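Local structure of MHC class I antigen (Anolis carolinensis, 7CPO) at residues S3-R8 against Y101-N107; R183-V189 against C205-Y211; G199-I204 against R247-P253; R256-C261 against V272-W276. The protein probably presents peptides to T cells as the heavy chain of a class I complex with beta2-microglobulin. All blocks are in the same frame, centred on the assembly; numbering follows the deposited sequence.

Contact 1: residues S3-R8 against Y101-N107; sequences SSHSMR and YGCELRN
Met7 pairs with Cys103 where strand 5-8 runs antiparallel to strand 101-105 in the middle of the MHC class I platform, and just before the strand the Ser4 hydroxyl bonds to the Glu104 carboxylate. This is the seam at which the four alpha 1 strands meet the four alpha 2 strands beneath the peptide groove. Met7 and Cys103 face each other in a hydrogen-bonded pair: Met7 N gives to Cys103 O at 3.2 Å and Cys103 N to Met7 O at 3.1 Å. Both donors lie in the plane of the accepting carbonyl, yet each N-H is bent, at 147°. At the next hydrogen-bonded pair, Leu105 N reaches His5 O at 2.7 Å and much straighter, at 172°.

Met7 and Cys103 direct their side chains to one face of the sheet, with His5 and Leu105. Met7 CB comes 4.3 Å from Cys103 SG, disulfide-bonded to Cys166 of helix 152-176. With CG anti to the backbone N (chi1 -179°), the rest of Met7 runs on to touch Tyr161 and Tyr173 of that helix and the backbone of the bound peptide.

Ser4 has its CB packed 3.3 Å from Leu105 O. The extended Glu104 chain, on the other face with Ser6 and Arg8, brings its carboxylate up to Ser4. One oxygen, Glu104 OE1, forms a long salt bridge with Arg106 NE (3.5 Å), while Arg106 NH1 bonds to Ser110 OG. Ser4 OG donates to Glu104 OE2 at 2.7 Å, on the anti lone pair turned away from OE1.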
# COMPACT_ATOMS: atom_id res chain seq x y z
N SER A 3 7.10 -9.10 15.55
CA SER A 3 5.67 -8.78 15.61
C SER A 3 5.42 -7.38 16.19
O SER A 3 4.79 -7.24 17.23
CB SER A 3 4.93 -9.83 16.43
OG SER A 3 3.59 -9.46 16.67
N SER A 4 5.88 -6.35 15.49
CA SER A 4 5.81 -4.98 15.96
C SER A 4 4.59 -4.28 15.38
O SER A 4 3.84 -4.84 14.58
CB SER A 4 7.10 -4.26 15.59
OG SER A 4 7.15 -4.09 14.19
N HIS A 5 4.40 -3.01 15.77
CA HIS A 5 3.36 -2.16 15.22
C HIS A 5 3.95 -0.82 14.80
O HIS A 5 4.97 -0.36 15.33
CB HIS A 5 2.23 -1.91 16.22
CG HIS A 5 1.53 -3.15 16.65
ND1 HIS A 5 0.61 -3.80 15.86
CD2 HIS A 5 1.66 -3.90 17.77
CE1 HIS A 5 0.18 -4.88 16.48
NE2 HIS A 5 0.81 -4.97 17.64
N SER A 6 3.27 -0.16 13.87
CA SER A 6 3.80 1.06 13.30
C SER A 6 2.67 2.03 12.99
O SER A 6 1.53 1.64 12.73
CB SER A 6 4.59 0.75 12.04
OG SER A 6 3.71 0.18 11.08
N MET A 7 3.01 3.31 13.04
CA MET A 7 2.19 4.39 12.49
C MET A 7 2.98 5.05 11.37
O MET A 7 4.15 5.40 11.55
CB MET A 7 1.82 5.42 13.55
CG MET A 7 0.94 6.51 12.98
SD MET A 7 0.65 7.83 14.15
CE MET A 7 2.15 8.79 14.01
N ARG A 8 2.34 5.23 10.22
CA ARG A 8 3.04 5.56 8.99
C ARG A 8 2.23 6.59 8.21
O ARG A 8 1.05 6.36 7.95
CB ARG A 8 3.25 4.29 8.14
CG ARG A 8 4.44 3.37 8.56
CD ARG A 8 4.22 1.85 8.40
NE ARG A 8 3.56 1.49 7.15
CZ ARG A 8 2.37 0.88 7.08
NH1 ARG A 8 1.73 0.56 8.20
NH2 ARG A 8 1.81 0.60 5.91
N TYR A 101 7.11 9.15 6.79
CA TYR A 101 7.63 9.21 8.14
C TYR A 101 6.73 8.40 9.05
O TYR A 101 5.54 8.22 8.77
CB TYR A 101 7.76 10.65 8.65
CG TYR A 101 6.47 11.43 8.78
CD1 TYR A 101 5.84 11.57 10.01
CD2 TYR A 101 5.92 12.07 7.68
CE1 TYR A 101 4.68 12.32 10.14
CE2 TYR A 101 4.78 12.81 7.80
CZ TYR A 101 4.16 12.94 9.04
OH TYR A 101 3.00 13.69 9.15
N GLY A 102 7.32 7.94 10.14
CA GLY A 102 6.55 7.24 11.15
C GLY A 102 7.48 6.55 12.12
O GLY A 102 8.69 6.72 12.08
N CYS A 103 6.87 5.75 12.98
CA CYS A 103 7.58 5.06 14.04
C CYS A 103 7.18 3.60 14.10
O CYS A 103 6.11 3.20 13.65
CB CYS A 103 7.31 5.69 15.40
SG CYS A 103 5.56 5.93 15.68
N GLU A 104 8.04 2.82 14.72
CA GLU A 104 7.81 1.41 14.95
C GLU A 104 7.97 1.12 16.43
O GLU A 104 8.94 1.57 17.06
CB GLU A 104 8.80 0.57 14.14
CG GLU A 104 8.52 -0.92 14.19
CD GLU A 104 9.64 -1.75 13.60
OE1 GLU A 104 10.69 -1.17 13.25
OE2 GLU A 104 9.47 -2.98 13.50
N LEU A 105 7.02 0.39 17.00
CA LEU A 105 7.10 -0.08 18.38
C LEU A 105 7.18 -1.60 18.36
O LEU A 105 6.19 -2.28 18.04
CB LEU A 105 5.89 0.40 19.18
CG LEU A 105 5.85 -0.08 20.62
CD1 LEU A 105 7.06 0.49 21.42
CD2 LEU A 105 4.52 0.27 21.27
N ARG A 106 8.33 -2.15 18.73
CA ARG A 106 8.45 -3.60 18.68
C ARG A 106 7.90 -4.24 19.95
O ARG A 106 7.63 -3.57 20.96
CB ARG A 106 9.91 -4.00 18.42
CG ARG A 106 10.51 -3.17 17.31
CD ARG A 106 11.86 -3.64 16.82
NE ARG A 106 12.42 -2.65 15.89
CZ ARG A 106 13.19 -1.62 16.26
NH1 ARG A 106 13.52 -1.46 17.54
NH2 ARG A 106 13.63 -0.76 15.35
N ASN A 107 7.71 -5.57 19.89
CA ASN A 107 7.13 -6.31 21.02
C ASN A 107 8.03 -6.30 22.24
O ASN A 107 7.54 -6.54 23.35
CB ASN A 107 6.85 -7.76 20.64
CG ASN A 107 5.49 -7.92 20.01
OD1 ASN A 107 4.66 -7.00 20.03
ND2 ASN A 107 5.23 -9.11 19.47

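Contact 2: residues R183-V189 against C205-Y211; sequences RTEVPEV and CRVGGFY
The Arg183 guanidinium lies flat over one face of the Tyr211 ring, centres 4.0 Å apart and planes 19° from parallel, a stacked cation-pi contact. It is offset toward the rim, where NH1 of Arg183 comes within 3.3 Å of Tyr211 CE2. At the guanidinium edge, in its plane, sits Glu185 OE2. Arg183 grips that single oxygen side-on, with NE at 2.9 Å and NH2 at 3.0 Å, the two nitrogens arriving from opposite faces of the carboxylate on its anti side. Beyond the segments, Arg183 NH1 bonds to Thr180 O and Tyr211 OH to Leu181 O.

The backbones of the two segments run antiparallel. Glu185 and Tyr211 exchange a pair of bonds, with Glu185 N to Tyr211 O at 2.8 Å. Farther on, Glu188 N reaches Gly208 O, also at 2.8 Å, where strand 188-193 starts beside the end of strand 201-210, the first two strands of the immunoglobulin C1-set domain. In between, Gly209 (phi 74°) and Phe210 both face Tyr243 in a G1 beta bulge. Here Pro187 CG packs 3.6 Å from Phe210 CB, the two side chains crossing at about a right angle. At the far end Val189 CG1 rests 3.6 Å from Cys205 SG, and Val189 and Val207 lie side by side.

Glu188 bends over Gly208 and Gly209, and its OE1 forms a salt bridge with Arg12 of the beta2-microglobulin chain. The connector from the peptide-binding platform is thus pinned by a guanidinium with an aromatic ring on one face and a carboxylate at its edge, probably balancing its charge and holding its plane fixed.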
# COMPACT_ATOMS: atom_id res chain seq x y z
N ARG A 183 -7.45 -8.13 15.00
CA ARG A 183 -8.26 -9.28 14.67
C ARG A 183 -7.47 -10.25 13.79
O ARG A 183 -6.41 -9.93 13.24
CB ARG A 183 -9.53 -8.84 13.95
CG ARG A 183 -9.32 -8.55 12.45
CD ARG A 183 -10.55 -7.86 11.86
NE ARG A 183 -10.54 -7.84 10.40
CZ ARG A 183 -9.79 -7.05 9.64
NH1 ARG A 183 -8.93 -6.20 10.19
NH2 ARG A 183 -9.89 -7.13 8.33
N THR A 184 -8.00 -11.47 13.67
CA THR A 184 -7.48 -12.42 12.68
C THR A 184 -8.66 -12.91 11.86
O THR A 184 -9.74 -13.16 12.40
CB THR A 184 -6.74 -13.62 13.32
OG1 THR A 184 -7.69 -14.47 13.98
CG2 THR A 184 -5.70 -13.16 14.35
N GLU A 185 -8.45 -13.01 10.55
CA GLU A 185 -9.44 -13.59 9.64
C GLU A 185 -8.82 -14.81 8.96
O GLU A 185 -7.68 -14.74 8.49
CB GLU A 185 -9.91 -12.56 8.61
CG GLU A 185 -10.56 -11.34 9.25
CD GLU A 185 -11.70 -10.75 8.41
OE1 GLU A 185 -12.52 -11.52 7.87
OE2 GLU A 185 -11.77 -9.49 8.31
N VAL A 186 -9.57 -15.90 8.93
CA VAL A 186 -9.03 -17.21 8.51
C VAL A 186 -8.84 -17.23 6.99
O VAL A 186 -9.76 -16.86 6.25
CB VAL A 186 -9.95 -18.34 8.96
CG1 VAL A 186 -9.36 -19.68 8.57
CG2 VAL A 186 -10.17 -18.27 10.46
N PRO A 187 -7.67 -17.61 6.49
CA PRO A 187 -7.51 -17.82 5.05
C PRO A 187 -8.51 -18.84 4.51
O PRO A 187 -8.90 -19.79 5.19
CB PRO A 187 -6.07 -18.33 4.91
CG PRO A 187 -5.40 -17.95 6.17
CD PRO A 187 -6.44 -17.95 7.23
N GLU A 188 -8.92 -18.60 3.27
CA GLU A 188 -9.84 -19.45 2.52
C GLU A 188 -9.06 -19.99 1.34
O GLU A 188 -8.75 -19.24 0.41
CB GLU A 188 -11.08 -18.66 2.08
CG GLU A 188 -11.78 -17.90 3.22
CD GLU A 188 -12.26 -16.47 2.86
OE1 GLU A 188 -12.50 -16.17 1.67
OE2 GLU A 188 -12.40 -15.64 3.79
N VAL A 189 -8.73 -21.29 1.38
CA VAL A 189 -7.80 -21.93 0.45
C VAL A 189 -8.57 -22.83 -0.51
O VAL A 189 -9.28 -23.75 -0.09
CB VAL A 189 -6.75 -22.77 1.19
CG1 VAL A 189 -5.68 -23.26 0.21
CG2 VAL A 189 -6.15 -21.99 2.34
N CYS A 205 -3.37 -22.55 -6.42
CA CYS A 205 -3.83 -22.43 -5.04
C CYS A 205 -4.25 -20.98 -4.79
O CYS A 205 -3.40 -20.08 -4.72
CB CYS A 205 -2.73 -22.87 -4.08
SG CYS A 205 -3.27 -22.82 -2.40
N ARG A 206 -5.56 -20.74 -4.67
CA ARG A 206 -6.10 -19.42 -4.33
C ARG A 206 -6.29 -19.33 -2.83
O ARG A 206 -6.91 -20.21 -2.22
CB ARG A 206 -7.44 -19.15 -5.02
CG ARG A 206 -8.31 -18.11 -4.25
CD ARG A 206 -9.85 -18.19 -4.48
NE ARG A 206 -10.26 -17.18 -5.44
CZ ARG A 206 -10.74 -15.98 -5.12
NH1 ARG A 206 -10.91 -15.62 -3.85
NH2 ARG A 206 -11.07 -15.15 -6.09
N VAL A 207 -5.73 -18.28 -2.23
CA VAL A 207 -5.74 -18.09 -0.78
C VAL A 207 -6.21 -16.67 -0.53
O VAL A 207 -5.52 -15.71 -0.89
CB VAL A 207 -4.37 -18.34 -0.14
CG1 VAL A 207 -4.49 -18.36 1.38
CG2 VAL A 207 -3.81 -19.67 -0.64
N GLY A 208 -7.40 -16.53 0.06
CA GLY A 208 -8.02 -15.23 0.13
C GLY A 208 -8.79 -15.06 1.42
O GLY A 208 -9.06 -16.02 2.14
N GLY A 209 -9.14 -13.80 1.71
CA GLY A 209 -9.88 -13.52 2.92
C GLY A 209 -9.09 -13.59 4.20
O GLY A 209 -9.68 -13.80 5.26
N PHE A 210 -7.77 -13.42 4.14
CA PHE A 210 -6.94 -13.57 5.33
C PHE A 210 -6.49 -12.21 5.85
O PHE A 210 -6.36 -11.23 5.10
CB PHE A 210 -5.72 -14.49 5.09
CG PHE A 210 -4.77 -14.04 3.97
CD1 PHE A 210 -4.97 -14.46 2.66
CD2 PHE A 210 -3.65 -13.27 4.26
CE1 PHE A 210 -4.08 -14.08 1.63
CE2 PHE A 210 -2.77 -12.89 3.24
CZ PHE A 210 -2.99 -13.29 1.92
N TYR A 211 -6.27 -12.14 7.17
CA TYR A 211 -5.79 -10.96 7.86
C TYR A 211 -5.20 -11.41 9.19
O TYR A 211 -5.84 -12.22 9.89
CB TYR A 211 -6.91 -9.93 8.11
CG TYR A 211 -6.39 -8.69 8.79
CD1 TYR A 211 -5.84 -7.64 8.04
CD2 TYR A 211 -6.41 -8.58 10.18
CE1 TYR A 211 -5.33 -6.52 8.66
CE2 TYR A 211 -5.91 -7.45 10.80
CZ TYR A 211 -5.38 -6.42 10.04
OH TYR A 211 -4.89 -5.30 10.68

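Contact 3: residues G199-I204 against R247-P253; sequences GMETLI and RSVKVDP
Ser248 rests its CB 3.8 Å from Thr202 CG2 as strand 247-251 runs antiparallel to strand 201-204, two neighbours in one sheet of the immunoglobulin C1-set domain. Next comes Val249, which trades two main-chain bonds with Leu203; the one from Leu203 N to Val249 O is 2.8 Å long. Its CG1 lies against Leu203 CB on the buried face. Lys250 turns to the other face beside Thr202. Its CG and CD run alongside Met200 CB, and bends at chi3 (-101°) and chi4 keep NZ there, with Lys250 NZ 3.7 Å from Met200 CB, while the ammonium pairs with Glu195.

Val251 N then bonds to Glu201 O at 2.7 Å, almost in line with the C=O. The Val251 methyls meet Leu203 crosswise, CG2 standing 3.8 Å from Leu203 CG. At Asp252 the strand has ended, and the Met200 methyl carbon CE sits 3.5 Å from Asp252 CA. Met200, bent at both chi2 and chi3, also brings SD to 3.5 Å from CD of the poorly ordered Pro253.

Strand 188-193 flanks this pair beyond 201-210, and strand 230-237 flanks it beyond 243-251. Leu203 and Val249 point across the sandwich to Trp219 of strand 216-221, in the facing sheet.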
# COMPACT_ATOMS: atom_id res chain seq x y z
N GLY A 199 0.29 -30.93 -22.53
CA GLY A 199 -0.17 -32.11 -21.82
C GLY A 199 0.23 -32.18 -20.36
O GLY A 199 0.28 -33.25 -19.75
N MET A 200 0.55 -31.02 -19.80
CA MET A 200 0.84 -30.85 -18.39
C MET A 200 -0.29 -30.05 -17.76
O MET A 200 -1.07 -29.41 -18.45
CB MET A 200 2.18 -30.15 -18.19
CG MET A 200 3.36 -30.89 -18.80
SD MET A 200 3.64 -32.53 -18.09
CE MET A 200 4.73 -32.12 -16.73
N GLU A 201 -0.39 -30.11 -16.43
CA GLU A 201 -1.42 -29.38 -15.71
C GLU A 201 -0.78 -28.33 -14.81
O GLU A 201 0.30 -28.56 -14.26
CB GLU A 201 -2.28 -30.30 -14.83
CG GLU A 201 -3.30 -31.12 -15.59
CD GLU A 201 -4.07 -32.09 -14.70
OE1 GLU A 201 -3.78 -32.16 -13.49
OE2 GLU A 201 -4.95 -32.79 -15.23
N THR A 202 -1.44 -27.18 -14.68
CA THR A 202 -1.07 -26.18 -13.69
C THR A 202 -2.07 -26.26 -12.53
O THR A 202 -3.28 -26.10 -12.74
CB THR A 202 -1.06 -24.77 -14.28
OG1 THR A 202 -0.16 -24.72 -15.39
CG2 THR A 202 -0.58 -23.76 -13.21
N LEU A 203 -1.56 -26.51 -11.33
CA LEU A 203 -2.37 -26.51 -10.12
C LEU A 203 -2.31 -25.13 -9.47
O LEU A 203 -1.23 -24.65 -9.12
CB LEU A 203 -1.90 -27.60 -9.15
CG LEU A 203 -1.98 -29.07 -9.60
CD1 LEU A 203 -1.72 -30.03 -8.43
CD2 LEU A 203 -3.32 -29.38 -10.27
N ILE A 204 -3.47 -24.49 -9.32
CA ILE A 204 -3.55 -23.13 -8.77
C ILE A 204 -4.08 -23.19 -7.34
O ILE A 204 -5.12 -23.80 -7.08
CB ILE A 204 -4.42 -22.22 -9.63
CG1 ILE A 204 -3.84 -22.13 -11.04
CG2 ILE A 204 -4.52 -20.83 -9.00
CD1 ILE A 204 -4.74 -21.40 -11.99
N ARG A 247 -0.76 -19.08 -5.71
CA ARG A 247 0.49 -19.77 -5.98
C ARG A 247 0.21 -20.99 -6.85
O ARG A 247 -0.71 -21.76 -6.56
CB ARG A 247 1.17 -20.20 -4.69
CG ARG A 247 2.65 -20.45 -4.84
CD ARG A 247 3.21 -20.79 -3.49
NE ARG A 247 4.66 -20.99 -3.52
CZ ARG A 247 5.56 -20.01 -3.45
NH1 ARG A 247 5.17 -18.75 -3.35
NH2 ARG A 247 6.86 -20.31 -3.46
N SER A 248 1.03 -21.16 -7.89
CA SER A 248 0.83 -22.18 -8.91
C SER A 248 2.06 -23.06 -9.05
O SER A 248 3.18 -22.69 -8.69
CB SER A 248 0.51 -21.56 -10.26
OG SER A 248 1.63 -20.85 -10.74
N VAL A 249 1.83 -24.26 -9.58
CA VAL A 249 2.88 -25.21 -9.91
C VAL A 249 2.45 -25.97 -11.16
O VAL A 249 1.26 -26.26 -11.35
CB VAL A 249 3.18 -26.16 -8.73
CG1 VAL A 249 1.93 -26.91 -8.30
CG2 VAL A 249 4.32 -27.13 -9.08
N LYS A 250 3.40 -26.26 -12.04
CA LYS A 250 3.12 -27.11 -13.19
C LYS A 250 3.43 -28.54 -12.79
O LYS A 250 4.57 -28.86 -12.41
CB LYS A 250 3.91 -26.69 -14.43
CG LYS A 250 3.33 -27.36 -15.68
CD LYS A 250 4.01 -26.97 -17.00
CE LYS A 250 3.16 -25.92 -17.76
NZ LYS A 250 1.82 -26.43 -18.21
N VAL A 251 2.42 -29.40 -12.83
CA VAL A 251 2.57 -30.78 -12.39
C VAL A 251 2.31 -31.70 -13.56
O VAL A 251 1.80 -31.30 -14.61
CB VAL A 251 1.65 -31.15 -11.22
CG1 VAL A 251 1.79 -30.15 -10.09
CG2 VAL A 251 0.21 -31.29 -11.70
N ASP A 252 2.58 -32.91 -13.33
CA ASP A 252 2.96 -33.90 -14.29
C ASP A 252 1.76 -34.75 -14.68
O ASP A 252 0.72 -34.73 -14.01
CB ASP A 252 4.08 -34.75 -13.68
CG ASP A 252 5.02 -33.90 -12.80
OD1 ASP A 252 5.84 -33.11 -13.34
OD2 ASP A 252 4.90 -33.99 -11.55
N PRO A 253 1.86 -35.48 -15.79
CA PRO A 253 0.82 -36.47 -16.09
C PRO A 253 0.83 -37.51 -14.98
O PRO A 253 1.90 -37.91 -14.51
CB PRO A 253 1.24 -37.06 -17.44
CG PRO A 253 2.48 -36.33 -17.87
CD PRO A 253 3.04 -35.68 -16.66

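Contact 4: residues R256-C261 against V272-W276; sequences RERYKC and VDVAW
Cys261 and Val274 make an antiparallel backbone pair in the last hairpin of the immunoglobulin C1-set domain, where strand 272-274 forms an edge of its sheet. Val274 N gives a sound bond to Cys261 O, 2.9 Å at 164°. The return bond from Cys261 N to Val274 O is modelled so short that its length is doubtful.

Around this pair the chain is held by aliphatic contacts. Lys260 lays its CG 3.9 Å from Ala275 CB, then crosses Asp273 at about a right angle, with Lys260 CD 4.1 Å from Asp273 CB. Their charged ends stay apart: Asp273 OD1 turns instead to His262 ND1. At the C-terminus, Trp276 meets Arg256 obliquely, through Arg256 CD at 3.6 Å from Trp276 CE3. Arg256 NE stands 4.2 Å above the indole plane, toward its rim, but the guanidinium is tilted 47° from the ring, so the two are not stacked.

Arg256 thus meets Trp276 through its carbon chain while its NE forms a salt bridge with Glu201 of the other sheet; across the two segments the contact rests on main-chain bonds and carbon packing.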
# COMPACT_ATOMS: atom_id res chain seq x y z
N ARG A 256 -0.72 -36.01 -10.01
CA ARG A 256 -1.38 -34.92 -9.30
C ARG A 256 -1.29 -35.05 -7.78
O ARG A 256 -1.04 -34.06 -7.08
CB ARG A 256 -2.85 -34.85 -9.73
CG ARG A 256 -3.30 -33.44 -9.99
CD ARG A 256 -4.72 -33.40 -10.42
NE ARG A 256 -4.86 -33.69 -11.83
CZ ARG A 256 -5.18 -34.89 -12.31
NH1 ARG A 256 -5.37 -35.92 -11.48
NH2 ARG A 256 -5.30 -35.06 -13.62
N GLU A 257 -1.48 -36.27 -7.26
CA GLU A 257 -1.66 -36.53 -5.83
C GLU A 257 -0.41 -36.29 -5.00
O GLU A 257 -0.47 -36.39 -3.77
CB GLU A 257 -2.13 -37.97 -5.61
CG GLU A 257 -1.04 -39.04 -5.83
CD GLU A 257 -0.69 -39.26 -7.31
OE1 GLU A 257 -1.35 -38.66 -8.20
OE2 GLU A 257 0.26 -40.03 -7.59
N ARG A 258 0.73 -36.01 -5.63
CA ARG A 258 1.93 -35.71 -4.87
C ARG A 258 1.97 -34.26 -4.39
O ARG A 258 2.78 -33.93 -3.51
CB ARG A 258 3.17 -36.02 -5.71
CG ARG A 258 3.35 -37.49 -6.12
CD ARG A 258 4.63 -37.70 -6.92
NE ARG A 258 5.84 -37.77 -6.09
CZ ARG A 258 7.09 -37.72 -6.57
NH1 ARG A 258 7.30 -37.57 -7.87
NH2 ARG A 258 8.12 -37.80 -5.75
N TYR A 259 1.10 -33.39 -4.92
CA TYR A 259 1.16 -31.95 -4.69
C TYR A 259 -0.01 -31.48 -3.82
O TYR A 259 -1.17 -31.81 -4.08
CB TYR A 259 1.15 -31.19 -6.01
CG TYR A 259 2.33 -31.55 -6.86
CD1 TYR A 259 2.30 -32.66 -7.70
CD2 TYR A 259 3.49 -30.80 -6.82
CE1 TYR A 259 3.38 -32.99 -8.47
CE2 TYR A 259 4.57 -31.12 -7.59
CZ TYR A 259 4.52 -32.21 -8.41
OH TYR A 259 5.62 -32.52 -9.18
N LYS A 260 0.33 -30.70 -2.80
CA LYS A 260 -0.62 -30.11 -1.86
C LYS A 260 -0.23 -28.65 -1.67
O LYS A 260 0.96 -28.32 -1.70
CB LYS A 260 -0.60 -30.83 -0.52
CG LYS A 260 -1.29 -32.18 -0.53
CD LYS A 260 -1.06 -32.93 0.76
CE LYS A 260 -1.37 -34.40 0.56
NZ LYS A 260 -2.78 -34.71 0.89
N CYS A 261 -1.22 -27.79 -1.47
CA CYS A 261 -0.95 -26.39 -1.19
C CYS A 261 -0.86 -26.21 0.33
O CYS A 261 -1.84 -26.44 1.04
CB CYS A 261 -2.02 -25.50 -1.80
SG CYS A 261 -1.83 -23.78 -1.35
N VAL A 272 -2.63 -25.88 7.12
CA VAL A 272 -3.48 -26.68 6.25
C VAL A 272 -2.68 -27.11 5.02
O VAL A 272 -1.75 -26.43 4.58
CB VAL A 272 -4.76 -25.93 5.81
CG1 VAL A 272 -5.56 -25.47 7.01
CG2 VAL A 272 -4.42 -24.75 4.91
N ASP A 273 -3.05 -28.28 4.49
CA ASP A 273 -2.47 -28.83 3.26
C ASP A 273 -3.62 -29.23 2.36
O ASP A 273 -4.35 -30.18 2.66
CB ASP A 273 -1.58 -30.03 3.56
CG ASP A 273 -0.42 -29.71 4.46
OD1 ASP A 273 0.69 -29.48 3.94
OD2 ASP A 273 -0.63 -29.67 5.69
N VAL A 274 -3.78 -28.52 1.25
CA VAL A 274 -4.93 -28.69 0.36
C VAL A 274 -4.46 -29.24 -0.98
O VAL A 274 -3.55 -28.68 -1.60
CB VAL A 274 -5.70 -27.36 0.21
CG1 VAL A 274 -7.08 -27.60 -0.35
CG2 VAL A 274 -5.81 -26.68 1.55
N ALA A 275 -5.09 -30.33 -1.42
CA ALA A 275 -4.86 -30.95 -2.72
C ALA A 275 -6.03 -30.67 -3.64
O ALA A 275 -7.08 -30.18 -3.23
CB ALA A 275 -4.65 -32.46 -2.58
N TRP A 276 -5.85 -31.01 -4.91
CA TRP A 276 -6.95 -30.84 -5.87
C TRP A 276 -8.13 -31.77 -5.55
O TRP A 276 -7.97 -32.90 -5.06
CB TRP A 276 -6.47 -31.07 -7.30
CG TRP A 276 -7.56 -30.96 -8.29
CD1 TRP A 276 -8.18 -29.82 -8.71
CD2 TRP A 276 -8.19 -32.04 -8.99
NE1 TRP A 276 -9.15 -30.12 -9.64
CE2 TRP A 276 -9.18 -31.48 -9.82
CE3 TRP A 276 -8.02 -33.43 -8.98
CZ2 TRP A 276 -9.99 -32.26 -10.65
CZ3 TRP A 276 -8.82 -34.21 -9.80
CH2 TRP A 276 -9.79 -33.62 -10.63
OXT TRP A 276 -9.29 -31.39 -5.76

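How the contacts relate
From the N terminus, contact 1 closes the longest loop, joining the first strand to 101-107 across the middle of the peptide-binding platform. It stands apart from the others, its nearest atoms about 8 Å from contact 2. Past the connector, contacts 2 and 3 cross: both use strand 201-210, pairing it with 188-193 on one side and 243-251 on the other, and Cys205 N meets Arg247 O where they join. Contact 4 follows in series as a short hairpin in the facing sheet. The Cys205-Cys261 disulfide ties it to contact 2; Tyr259, against Val251 and Asp252, ties it to contact 3.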